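Local coordinates for 3-dehydroquinate dehydratase (Clostridium difficile, PDB 4H3D) that catalyses the cis-dehydration of 3-dehydroquinate to 3-dehydroshikimate through a covalent imine (Schiff-base) intermediate, the third step of the chorismate pathway, at the interface of chains A and B. Residues are numbered along the deposited sequence; one frame, centred on the assembly and turned at random. Chains: chain A/B, 3-dehydroquinate dehydratase.

The interface of chains A and B. Residues chain A 255-258; chain B 210-212, 238-239.
The carboxamide of A:Asn258, at the C-terminus of its chain, has the backbone N of B:Gly211 and CG of B:Pro238 on one side of its plane. At the oxygen edge, OD1 meets CB of B:Ser210 at 3.3 Å, slightly to the opposite side; at the amino edge, ND2 lies 3.5 Å from CG of the B:Pro238 ring, and the two side chains cross obliquely. The first torsion explains this reach: CG is anti to the carbonyl carbon (chi1 -64°), which directs the amide away from the terminal carboxylate.

The hydrogen bond from B:Gly211 N to A:Asn258 OD1 is short, 2.7 Å, but bent, with 136° at the hydrogen. The donor is tilted 37° above the carbonyl plane and does not point along a lone pair.

The B:Pro238 ring, whose preceding peptide bond is cis, also offers its CB-CG edge to the chain A backbone: CB is 3.6 Å from the carbonyl O of A:Ser256. Its neighbour, B:Pro238 CG, is 3.7 Å from the carbonyl O of A:Ile257. The bond from B:Gly239 N to A:Ser256 O is weak, at 3.3 Å. A water adds a bridge, 2.7 Å from the hydroxyl OG of A:Ser256 and bonded also to B:Gly211 O.

This is one patch of a two-fold symmetric interface, consistent with a protein that forms homodimers or homotetramers. The tail beyond helix 243-255 of one TIM barrel meets the 3-10 turn 211-213 and the loop preceding helix 243-255 of the other; the centre of the contact lies about 17 Å from B:Lys174, the Schiff-base lysine. Because that loop also carries the substrate-binding B:Ser236 and B:Gln240, the tail may steady it.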
loop_
_atom_site.group_PDB
_atom_site.type_symbol
_atom_site.label_atom_id
_atom_site.label_comp_id
_atom_site.label_asym_id
_atom_site.label_seq_id
_atom_site.Cartn_x
_atom_site.Cartn_y
_atom_site.Cartn_z
ATOM N N LYS A 255 2.754 9.719 -8.412
ATOM C CA LYS A 255 3.192 11.104 -8.151
ATOM C C LYS A 255 4.033 11.240 -6.881
ATOM O O LYS A 255 4.833 12.153 -6.770
ATOM C CB LYS A 255 1.991 12.051 -8.055
ATOM C CG LYS A 255 1.243 12.262 -9.364
ATOM C CD LYS A 255 0.140 13.303 -9.191
ATOM C CE LYS A 255 -0.598 13.567 -10.497
ATOM N NZ LYS A 255 -1.614 14.646 -10.336
ATOM N N SER A 256 3.860 10.323 -5.933
ATOM C CA SER A 256 4.579 10.394 -4.671
ATOM C C SER A 256 6.008 9.842 -4.733
ATOM O O SER A 256 6.696 9.846 -3.721
ATOM C CB SER A 256 3.816 9.637 -3.578
ATOM O OG SER A 256 3.946 8.227 -3.738
ATOM N N ILE A 257 6.447 9.359 -5.902
ATOM C CA ILE A 257 7.806 8.788 -6.032
ATOM C C ILE A 257 8.864 9.879 -6.016
ATOM O O ILE A 257 8.601 11.015 -6.429
ATOM C CB ILE A 257 7.980 7.927 -7.325
ATOM C CG1 ILE A 257 7.836 8.800 -8.590
ATOM C CG2 ILE A 257 7.006 6.747 -7.323
ATOM C CD1 ILE A 257 7.768 8.002 -9.898
ATOM N N ASN A 258 10.060 9.532 -5.534
ATOM C CA ASN A 258 11.186 10.473 -5.470
ATOM C C ASN A 258 11.848 10.693 -6.835
ATOM O O ASN A 258 12.942 11.264 -6.917
ATOM C CB ASN A 258 12.233 9.965 -4.481
ATOM C CG ASN A 258 11.710 9.893 -3.067
ATOM O OD1 ASN A 258 11.618 8.817 -2.492
ATOM N ND2 ASN A 258 11.331 11.040 -2.508
ATOM O OXT ASN A 258 11.319 10.309 -7.886
ATOM N N SER B 210 10.149 8.861 2.569
ATOM C CA SER B 210 10.423 8.984 1.123
ATOM C C SER B 210 9.325 8.310 0.272
ATOM O O SER B 210 8.468 7.602 0.803
ATOM C CB SER B 210 11.789 8.418 0.737
ATOM O OG SER B 210 11.751 7.010 0.581
ATOM N N GLY B 211 9.392 8.519 -1.050
ATOM C CA GLY B 211 8.414 7.941 -2.011
ATOM C C GLY B 211 8.366 6.436 -1.923
ATOM O O GLY B 211 7.308 5.826 -1.951
ATOM N N MET B 212 9.537 5.842 -1.783
ATOM C CA MET B 212 9.692 4.405 -1.664
ATOM C C MET B 212 8.960 3.830 -0.436
ATOM O O MET B 212 8.486 2.696 -0.471
ATOM C CB MET B 212 11.206 4.110 -1.573
ATOM C CG MET B 212 11.623 2.675 -1.564
ATOM S SD MET B 212 13.444 2.520 -1.640
ATOM C CE MET B 212 13.759 3.152 -3.277
ATOM N N PRO B 238 8.396 15.133 -2.340
ATOM C CA PRO B 238 7.477 13.982 -2.335
ATOM C C PRO B 238 7.621 13.064 -1.115
ATOM O O PRO B 238 8.331 13.392 -0.172
ATOM C CB PRO B 238 7.848 13.242 -3.622
ATOM C CG PRO B 238 9.273 13.533 -3.809
ATOM C CD PRO B 238 9.492 14.929 -3.307
ATOM N N GLY B 239 6.951 11.917 -1.151
ATOM C CA GLY B 239 6.956 10.989 -0.028
ATOM C C GLY B 239 5.809 11.287 0.943
ATOM O O GLY B 239 5.731 10.691 2.025
HETATM O O HOH W 1 5.272 5.844 -3.752
#